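Cobalamin biosynthesis protein CobN (Mycobacterium tuberculosis, PDB 7C6O) is the large, catalytic subunit of cobaltochelatase, the enzyme that inserts cobalt into the corrin ring during cobalamin biosynthesis. Local coordinates at residues P38-S46 against H153-T163; L70-L79 against W96-I104. All coordinates share one frame; numbering follows the deposited sequence.

Contact 1. Residues P38-S46 against H153-T163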
loop_
_atom_site.group_PDB
_atom_site.type_symbol
_atom_site.label_atom_id
_atom_site.label_comp_id
_atom_site.label_asym_id
_atom_site.label_seq_id
_atom_site.Cartn_x
_atom_site.Cartn_y
_atom_site.Cartn_z
ATOM N N PRO A 38 -55.321 1.364 -8.777
ATOM C CA PRO A 38 -55.066 0.890 -7.413
ATOM C C PRO A 38 -55.929 1.569 -6.362
ATOM O O PRO A 38 -55.435 2.435 -5.643
ATOM C CB PRO A 38 -53.598 1.245 -7.188
ATOM C CG PRO A 38 -53.328 2.368 -8.125
ATOM C CD PRO A 38 -54.158 2.074 -9.337
ATOM N N GLU A 39 -57.194 1.191 -6.268
ATOM C CA GLU A 39 -58.009 1.778 -5.216
ATOM C C GLU A 39 -57.900 0.945 -3.938
ATOM O O GLU A 39 -57.539 1.500 -2.892
ATOM C CB GLU A 39 -59.466 1.940 -5.670
ATOM C CG GLU A 39 -60.310 2.816 -4.753
ATOM C CD GLU A 39 -60.886 2.053 -3.574
ATOM O OE1 GLU A 39 -61.633 1.078 -3.804
ATOM O OE2 GLU A 39 -60.584 2.423 -2.419
ATOM N N PRO A 40 -58.176 -0.367 -3.957
ATOM C CA PRO A 40 -58.077 -1.136 -2.709
ATOM C C PRO A 40 -56.645 -1.174 -2.196
ATOM O O PRO A 40 -55.682 -1.185 -2.964
ATOM C CB PRO A 40 -58.566 -2.534 -3.105
ATOM C CG PRO A 40 -59.316 -2.340 -4.377
ATOM C CD PRO A 40 -58.604 -1.231 -5.072
ATOM N N THR A 41 -56.516 -1.190 -0.874
ATOM C CA THR A 41 -55.211 -1.183 -0.226
ATOM C C THR A 41 -54.744 -2.616 -0.003
ATOM O O THR A 41 -55.435 -3.404 0.649
ATOM C CB THR A 41 -55.269 -0.433 1.102
ATOM O OG1 THR A 41 -55.655 0.926 0.868
ATOM C CG2 THR A 41 -53.911 -0.459 1.777
ATOM N N VAL A 42 -53.572 -2.945 -0.536
ATOM C CA VAL A 42 -52.959 -4.255 -0.351
ATOM C C VAL A 42 -51.768 -4.086 0.579
ATOM O O VAL A 42 -50.841 -3.321 0.282
ATOM C CB VAL A 42 -52.535 -4.881 -1.687
ATOM C CG1 VAL A 42 -51.778 -6.180 -1.446
ATOM C CG2 VAL A 42 -53.753 -5.126 -2.564
ATOM N N LEU A 43 -51.793 -4.790 1.704
ATOM C CA LEU A 43 -50.684 -4.788 2.648
ATOM C C LEU A 43 -49.720 -5.911 2.283
ATOM O O LEU A 43 -50.114 -7.081 2.239
ATOM C CB LEU A 43 -51.196 -4.954 4.078
ATOM C CG LEU A 43 -50.141 -5.072 5.183
ATOM C CD1 LEU A 43 -49.264 -3.831 5.230
ATOM C CD2 LEU A 43 -50.804 -5.315 6.528
ATOM N N LEU A 44 -48.467 -5.553 2.012
ATOM C CA LEU A 44 -47.415 -6.511 1.690
ATOM C C LEU A 44 -46.461 -6.616 2.872
ATOM O O LEU A 44 -45.800 -5.635 3.227
ATOM C CB LEU A 44 -46.659 -6.089 0.429
ATOM C CG LEU A 44 -45.455 -6.955 0.047
ATOM C CD1 LEU A 44 -45.896 -8.390 -0.217
ATOM C CD2 LEU A 44 -44.739 -6.370 -1.160
ATOM N N LEU A 45 -46.393 -7.800 3.476
ATOM C CA LEU A 45 -45.479 -8.085 4.582
ATOM C C LEU A 45 -44.463 -9.103 4.078
ATOM O O LEU A 45 -44.778 -10.287 3.942
ATOM C CB LEU A 45 -46.238 -8.619 5.795
ATOM C CG LEU A 45 -47.365 -7.743 6.341
ATOM C CD1 LEU A 45 -48.211 -8.515 7.342
ATOM C CD2 LEU A 45 -46.790 -6.481 6.975
ATOM N N SER A 46 -43.246 -8.647 3.796
ATOM C CA SER A 46 -42.205 -9.515 3.265
ATOM C C SER A 46 -40.896 -9.267 3.997
ATOM O O SER A 46 -40.534 -8.121 4.271
ATOM C CB SER A 46 -41.996 -9.296 1.761
ATOM O OG SER A 46 -40.996 -10.167 1.256
ATOM N N HIS A 153 -50.855 -6.559 -7.676
ATOM C CA HIS A 153 -51.896 -5.785 -7.011
ATOM C C HIS A 153 -53.222 -5.909 -7.753
ATOM O O HIS A 153 -54.270 -6.146 -7.141
ATOM C CB HIS A 153 -51.467 -4.322 -6.908
ATOM C CG HIS A 153 -52.356 -3.489 -6.040
ATOM N ND1 HIS A 153 -53.649 -3.166 -6.390
ATOM C CD2 HIS A 153 -52.135 -2.903 -4.838
ATOM C CE1 HIS A 153 -54.188 -2.423 -5.439
ATOM N NE2 HIS A 153 -53.290 -2.249 -4.487
ATOM N N ALA A 154 -53.188 -5.763 -9.079
ATOM C CA ALA A 154 -54.413 -5.859 -9.866
ATOM C C ALA A 154 -54.946 -7.287 -9.889
ATOM O O ALA A 154 -56.163 -7.501 -9.816
ATOM C CB ALA A 154 -54.159 -5.355 -11.285
ATOM N N PHE A 155 -54.054 -8.274 -9.995
ATOM C CA PHE A 155 -54.481 -9.668 -9.961
ATOM C C PHE A 155 -55.228 -9.980 -8.671
ATOM O O PHE A 155 -56.289 -10.613 -8.691
ATOM C CB PHE A 155 -53.275 -10.598 -10.117
ATOM C CG PHE A 155 -53.576 -12.035 -9.791
ATOM C CD1 PHE A 155 -54.263 -12.834 -10.693
ATOM C CD2 PHE A 155 -53.188 -12.581 -8.576
ATOM C CE1 PHE A 155 -54.552 -14.153 -10.394
ATOM C CE2 PHE A 155 -53.471 -13.901 -8.269
ATOM C CZ PHE A 155 -54.156 -14.689 -9.178
ATOM N N LEU A 156 -54.688 -9.537 -7.535
ATOM C CA LEU A 156 -55.320 -9.849 -6.258
ATOM C C LEU A 156 -56.648 -9.122 -6.103
ATOM O O LEU A 156 -57.629 -9.706 -5.630
ATOM C CB LEU A 156 -54.380 -9.498 -5.110
ATOM C CG LEU A 156 -53.153 -10.400 -5.020
ATOM C CD1 LEU A 156 -52.213 -9.875 -3.958
ATOM C CD2 LEU A 156 -53.585 -11.826 -4.719
ATOM N N CYS A 157 -56.697 -7.847 -6.494
ATOM C CA CYS A 157 -57.944 -7.094 -6.405
ATOM C C CYS A 157 -59.035 -7.731 -7.259
ATOM O O CYS A 157 -60.149 -7.975 -6.780
ATOM C CB CYS A 157 -57.709 -5.642 -6.822
ATOM S SG CYS A 157 -56.787 -4.668 -5.621
ATOM N N ASP A 158 -58.731 -8.014 -8.529
ATOM C CA ASP A 158 -59.740 -8.588 -9.416
ATOM C C ASP A 158 -60.149 -9.986 -8.969
ATOM O O ASP A 158 -61.321 -10.362 -9.083
ATOM C CB ASP A 158 -59.226 -8.625 -10.856
ATOM C CG ASP A 158 -59.138 -7.249 -11.484
ATOM O OD1 ASP A 158 -59.356 -6.246 -10.767
ATOM O OD2 ASP A 158 -58.852 -7.175 -12.699
ATOM N N THR A 159 -59.198 -10.774 -8.465
ATOM C CA THR A 159 -59.500 -12.147 -8.080
ATOM C C THR A 159 -60.266 -12.202 -6.766
ATOM O O THR A 159 -61.263 -12.925 -6.652
ATOM C CB THR A 159 -58.207 -12.964 -7.972
ATOM O OG1 THR A 159 -57.555 -12.998 -9.245
ATOM C CG2 THR A 159 -58.509 -14.388 -7.518
ATOM N N VAL A 160 -59.816 -11.449 -5.765
ATOM C CA VAL A 160 -60.380 -11.536 -4.422
ATOM C C VAL A 160 -61.586 -10.621 -4.261
ATOM O O VAL A 160 -62.616 -11.029 -3.721
ATOM C CB VAL A 160 -59.292 -11.220 -3.372
ATOM C CG1 VAL A 160 -59.884 -11.231 -1.969
ATOM C CG2 VAL A 160 -58.142 -12.219 -3.486
ATOM N N LEU A 161 -61.482 -9.372 -4.712
ATOM C CA LEU A 161 -62.546 -8.395 -4.521
ATOM C C LEU A 161 -63.454 -8.251 -5.733
ATOM O O LEU A 161 -64.442 -7.510 -5.662
ATOM C CB LEU A 161 -61.946 -7.027 -4.173
ATOM C CG LEU A 161 -60.978 -7.041 -2.990
ATOM C CD1 LEU A 161 -60.270 -5.706 -2.869
ATOM C CD2 LEU A 161 -61.709 -7.389 -1.703
ATOM N N MET A 162 -63.138 -8.932 -6.836
ATOM C CA MET A 162 -63.925 -8.891 -8.070
ATOM C C MET A 162 -64.014 -7.480 -8.648
ATOM O O MET A 162 -65.025 -7.099 -9.247
ATOM C CB MET A 162 -65.317 -9.494 -7.859
ATOM C CG MET A 162 -65.257 -10.916 -7.309
ATOM S SD MET A 162 -66.821 -11.807 -7.360
ATOM C CE MET A 162 -67.008 -12.056 -9.125
ATOM N N THR A 163 -62.947 -6.701 -8.480
ATOM C CA THR A 163 -62.784 -5.460 -9.216
ATOM C C THR A 163 -62.472 -5.768 -10.680
ATOM O O THR A 163 -62.384 -6.925 -11.098
ATOM C CB THR A 163 -61.678 -4.609 -8.595
ATOM O OG1 THR A 163 -60.459 -5.366 -8.549
ATOM C CG2 THR A 163 -62.061 -4.177 -7.186
#
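Val42 and His153 join the first strand of a parallel alpha/beta sheet to a helix lying on one of its faces, a layered arrangement in which strand order 2-1-3-4 recalls flavodoxin-like domains. Strand 42-46 and helix 153-161 pass 10.5 Å apart at an N-to-C angle of 125°, and contact is confined to the start of the strand and the loop before it.

The aromatic part of the contact is a CH-pi interaction. Val42 directs CG1 anti to its backbone N and leaves CG2 beside it, which places CG2 over one face of the imidazole, 3.7 Å from the centroid of the His153 ring. Across the ring, Pro38 CB rests 4.1 Å from His153 CE1. The imidazole is therefore sandwiched between two aliphatic groups, while Pro40 O lies in its plane at the edge. A hydrogen bond from His153 NE2 to Asn61 O, just before strand 62-65, and an edge-to-face meeting with Tyr62 probably hold the ring in this rotation.

Apolar contact dominates further along the helix. Pro40 turns its CB toward the helix, and its ring packs there: CG sits 3.7 Å from Cys157 SG, and Pro40 CB is 3.6 Å from Leu161 CD1, the proline and leucine side chains sliding past one another in opposite directions. Val42 CG1 comes more loosely, 4.5 Å from Leu156 CD1; Leu156 also packs on Ile84 and Val86 of the neighbouring strand.

Polar bonds accompany the end of the helix. Met162 leaves helical geometry with positive phi. Asp158 reaches the chain just beyond, binding Phe165 N through OD1 and Gly166 N through OD2; Thr163 OG1 donates to the anti lone pair of Asp158 OD1 at 2.6 Å, while its CG2 faces Pro40 CG.

Contact 2. Residues L70-L79 against W96-I104; sequences LSDLELTDLL and WQSGIDTVI
Leu75 swings CG anti to its backbone N (chi1 172°), and Trp96 does likewise (chi1 -161°), each torsion setting CG beside the residue's own carbonyl carbon. The leucine and the indole approach from opposite directions and meet where Leu75 CD1 lies 4.2 Å from Trp96 CH2. Leu70 approaches the same corner of the indole, its side chain crossing that of the tryptophan at about a right angle. The other methyl of Leu75 serves the helix beyond: CD2 is 4.0 Å from Gly99 CA and as close to Thr102 CG2. Gly99, lacking a side chain, lets the indole fold back over its own helix, with Gly99 CA 3.5 Å above the ring plane near its centre.

One turn further on, Leu79 takes a different rotamer, with CG beside the backbone N, and also uses both branches. CD2 lies 3.9 Å from Val103 CG2, and CD1 reaches the methyl of Thr102, whose CG2 also touches that of Thr76. This is the pairing of two neighbouring helices on one face of a parallel alpha/beta sheet. Helix 72-79 belongs to the crossover from strand 62-65 to strand 84-89, and helix 97-105 to the next, from 84-89 to 110-114; the two run in the same general direction, inclined by 30° with axes 10.8 Å apart. Beneath them Leu75 and Leu79 rest on Leu45 and Leu43, and Val103 on Ile87.

Capping and a bridging water mark the N-terminal ends. Ser71 and Glu74 form a capping box: Glu74 N donates to Ser71 OG at 3.2 Å, and Ser71 N to Glu74 OE1. The water joins the two segments, donating to Leu70 O at 2.7 Å and accepting from Trp96 NE1 at 3.2 Å, in the plane of the indole.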
loop_
_atom_site.group_PDB
_atom_site.type_symbol
_atom_site.label_atom_id
_atom_site.label_comp_id
_atom_site.label_asym_id
_atom_site.label_seq_id
_atom_site.Cartn_x
_atom_site.Cartn_y
_atom_site.Cartn_z
ATOM N N LEU A 70 -41.124 -5.369 12.930
ATOM C CA LEU A 70 -42.537 -5.047 13.091
ATOM C C LEU A 70 -42.999 -5.433 14.486
ATOM O O LEU A 70 -42.884 -6.598 14.881
ATOM C CB LEU A 70 -43.375 -5.770 12.032
ATOM C CG LEU A 70 -44.780 -5.243 11.746
ATOM C CD1 LEU A 70 -44.710 -3.834 11.183
ATOM C CD2 LEU A 70 -45.506 -6.174 10.785
ATOM N N SER A 71 -43.529 -4.462 15.226
ATOM C CA SER A 71 -44.136 -4.745 16.517
ATOM C C SER A 71 -45.577 -5.210 16.330
ATOM O O SER A 71 -46.175 -5.048 15.263
ATOM C CB SER A 71 -44.098 -3.510 17.418
ATOM O OG SER A 71 -44.936 -2.482 16.913
ATOM N N ASP A 72 -46.134 -5.801 17.391
ATOM C CA ASP A 72 -47.515 -6.272 17.327
ATOM C C ASP A 72 -48.478 -5.122 17.062
ATOM O O ASP A 72 -49.430 -5.267 16.285
ATOM C CB ASP A 72 -47.888 -6.993 18.622
ATOM C CG ASP A 72 -47.119 -8.285 18.811
ATOM O OD1 ASP A 72 -46.274 -8.610 17.951
ATOM O OD2 ASP A 72 -47.364 -8.978 19.822
ATOM N N LEU A 73 -48.242 -3.971 17.696
ATOM C CA LEU A 73 -49.103 -2.811 17.483
ATOM C C LEU A 73 -49.004 -2.302 16.052
ATOM O O LEU A 73 -50.020 -1.947 15.442
ATOM C CB LEU A 73 -48.742 -1.703 18.472
ATOM C CG LEU A 73 -49.449 -0.357 18.288
ATOM C CD1 LEU A 73 -50.958 -0.510 18.420
ATOM C CD2 LEU A 73 -48.921 0.662 19.286
ATOM N N GLU A 74 -47.789 -2.252 15.501
ATOM C CA GLU A 74 -47.624 -1.796 14.126
ATOM C C GLU A 74 -48.327 -2.722 13.141
ATOM O O GLU A 74 -48.866 -2.258 12.131
ATOM C CB GLU A 74 -46.138 -1.681 13.790
ATOM C CG GLU A 74 -45.452 -0.493 14.445
ATOM C CD GLU A 74 -43.946 -0.525 14.281
ATOM O OE1 GLU A 74 -43.393 -1.623 14.059
ATOM O OE2 GLU A 74 -43.315 0.549 14.376
ATOM N N LEU A 75 -48.344 -4.027 13.423
ATOM C CA LEU A 75 -49.022 -4.968 12.537
ATOM C C LEU A 75 -50.525 -4.719 12.518
ATOM O O LEU A 75 -51.130 -4.594 11.447
ATOM C CB LEU A 75 -48.719 -6.406 12.959
ATOM C CG LEU A 75 -49.508 -7.503 12.235
ATOM C CD1 LEU A 75 -49.228 -7.485 10.733
ATOM C CD2 LEU A 75 -49.201 -8.872 12.826
ATOM N N THR A 76 -51.150 -4.642 13.698
ATOM C CA THR A 76 -52.594 -4.426 13.750
ATOM C C THR A 76 -52.981 -3.063 13.187
ATOM O O THR A 76 -54.042 -2.927 12.567
ATOM C CB THR A 76 -53.101 -4.575 15.186
ATOM O OG1 THR A 76 -52.286 -3.793 16.067
ATOM C CG2 THR A 76 -53.056 -6.034 15.619
ATOM N N ASP A 77 -52.139 -2.047 13.391
ATOM C CA ASP A 77 -52.394 -0.747 12.778
ATOM C C ASP A 77 -52.392 -0.847 11.257
ATOM O O ASP A 77 -53.266 -0.285 10.589
ATOM C CB ASP A 77 -51.355 0.273 13.247
ATOM C CG ASP A 77 -51.644 0.813 14.638
ATOM O OD1 ASP A 77 -52.690 0.452 15.221
ATOM O OD2 ASP A 77 -50.819 1.603 15.147
ATOM N N LEU A 78 -51.415 -1.562 10.693
ATOM C CA LEU A 78 -51.377 -1.740 9.245
ATOM C C LEU A 78 -52.557 -2.571 8.755
ATOM O O LEU A 78 -53.103 -2.307 7.678
ATOM C CB LEU A 78 -50.058 -2.389 8.831
ATOM C CG LEU A 78 -48.833 -1.480 8.874
ATOM C CD1 LEU A 78 -47.566 -2.301 8.761
ATOM C CD2 LEU A 78 -48.915 -0.457 7.755
ATOM N N LEU A 79 -52.962 -3.581 9.532
ATOM C CA LEU A 79 -54.058 -4.448 9.112
ATOM C C LEU A 79 -55.376 -3.693 9.023
ATOM O O LEU A 79 -56.230 -4.030 8.194
ATOM C CB LEU A 79 -54.194 -5.629 10.075
ATOM C CG LEU A 79 -53.123 -6.714 9.990
ATOM C CD1 LEU A 79 -53.263 -7.696 11.142
ATOM C CD2 LEU A 79 -53.215 -7.435 8.660
ATOM N N TRP A 96 -43.077 -17.339 11.435
ATOM C CA TRP A 96 -43.756 -16.132 11.892
ATOM C C TRP A 96 -45.186 -16.495 12.280
ATOM O O TRP A 96 -46.154 -15.883 11.825
ATOM C CB TRP A 96 -43.727 -15.036 10.827
ATOM C CG TRP A 96 -43.994 -13.666 11.387
ATOM C CD1 TRP A 96 -43.531 -13.163 12.570
ATOM C CD2 TRP A 96 -44.798 -12.634 10.799
ATOM N NE1 TRP A 96 -43.988 -11.879 12.749
ATOM C CE2 TRP A 96 -44.769 -11.532 11.677
ATOM C CE3 TRP A 96 -45.536 -12.535 9.615
ATOM C CZ2 TRP A 96 -45.449 -10.345 11.408
ATOM C CZ3 TRP A 96 -46.210 -11.354 9.350
ATOM C CH2 TRP A 96 -46.161 -10.276 10.243
ATOM N N GLN A 97 -45.325 -17.509 13.137
ATOM C CA GLN A 97 -46.648 -18.027 13.471
ATOM C C GLN A 97 -47.503 -16.975 14.167
ATOM O O GLN A 97 -48.717 -16.906 13.940
ATOM C CB GLN A 97 -46.516 -19.275 14.344
ATOM C CG GLN A 97 -47.851 -19.869 14.767
ATOM C CD GLN A 97 -47.705 -21.171 15.531
ATOM O OE1 GLN A 97 -46.596 -21.653 15.758
ATOM N NE2 GLN A 97 -48.833 -21.750 15.931
ATOM N N SER A 98 -46.892 -16.148 15.017
ATOM C CA SER A 98 -47.656 -15.129 15.730
ATOM C C SER A 98 -48.245 -14.110 14.763
ATOM O O SER A 98 -49.431 -13.768 14.846
ATOM C CB SER A 98 -46.773 -14.442 16.772
ATOM O OG SER A 98 -45.734 -13.701 16.155
ATOM N N GLY A 99 -47.429 -13.613 13.832
ATOM C CA GLY A 99 -47.926 -12.642 12.873
ATOM C C GLY A 99 -48.940 -13.235 11.914
ATOM O O GLY A 99 -49.949 -12.601 11.591
ATOM N N ILE A 100 -48.694 -14.461 11.451
ATOM C CA ILE A 100 -49.636 -15.111 10.544
ATOM C C ILE A 100 -50.965 -15.371 11.244
ATOM O O ILE A 100 -52.036 -15.103 10.685
ATOM C CB ILE A 100 -49.023 -16.404 9.975
ATOM C CG1 ILE A 100 -47.848 -16.072 9.052
ATOM C CG2 ILE A 100 -50.082 -17.215 9.241
ATOM C CD1 ILE A 100 -47.109 -17.292 8.528
ATOM N N ASP A 101 -50.924 -15.880 12.480
ATOM C CA ASP A 101 -52.163 -16.143 13.208
ATOM C C ASP A 101 -52.965 -14.864 13.414
ATOM O O ASP A 101 -54.200 -14.878 13.338
ATOM C CB ASP A 101 -51.862 -16.802 14.554
ATOM C CG ASP A 101 -51.406 -18.241 14.411
ATOM O OD1 ASP A 101 -51.650 -18.842 13.344
ATOM O OD2 ASP A 101 -50.809 -18.774 15.371
ATOM N N THR A 102 -52.280 -13.746 13.672
ATOM C CA THR A 102 -52.976 -12.477 13.869
ATOM C C THR A 102 -53.682 -12.031 12.594
ATOM O O THR A 102 -54.833 -11.579 12.638
ATOM C CB THR A 102 -51.987 -11.408 14.337
ATOM O OG1 THR A 102 -51.474 -11.763 15.628
ATOM C CG2 THR A 102 -52.664 -10.047 14.423
ATOM N N VAL A 103 -53.012 -12.157 11.448
ATOM C CA VAL A 103 -53.620 -11.755 10.181
ATOM C C VAL A 103 -54.844 -12.612 9.884
ATOM O O VAL A 103 -55.912 -12.100 9.528
ATOM C CB VAL A 103 -52.582 -11.830 9.047
ATOM C CG1 VAL A 103 -53.244 -11.577 7.702
ATOM C CG2 VAL A 103 -51.474 -10.824 9.291
ATOM N N ILE A 104 -54.710 -13.929 10.046
ATOM C CA ILE A 104 -55.812 -14.837 9.737
ATOM C C ILE A 104 -56.993 -14.585 10.666
ATOM O O ILE A 104 -58.152 -14.579 10.232
ATOM C CB ILE A 104 -55.328 -16.297 9.802
ATOM C CG1 ILE A 104 -54.388 -16.587 8.627
ATOM C CG2 ILE A 104 -56.506 -17.261 9.813
ATOM C CD1 ILE A 104 -53.748 -17.949 8.677
HETATM O O HOH W 1 -43.509 -9.173 14.329
#

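The two contacts lie on opposite faces of the same four-stranded parallel sheet; strand 42-46 belongs to contact 1 and is packed upon by the leucines of contact 2. Residues of alternating orientation serve each: Val42 faces the helix of contact 1, whereas Leu43 and Leu45 turn to contact 2, where Leu45 CD1 lies 3.7 Å from Leu75 CD1. Contact 1 joins sheet to helix and is largely buried; an imidazole hydrogen-bonded to a backbone carbonyl has aliphatic groups over both faces. Contact 2 joins helix to helix and is only partly buried, with leucines and Val103 toward the sheet, threonine methyls at the rim, and a capping box and bridging water toward the helix starts.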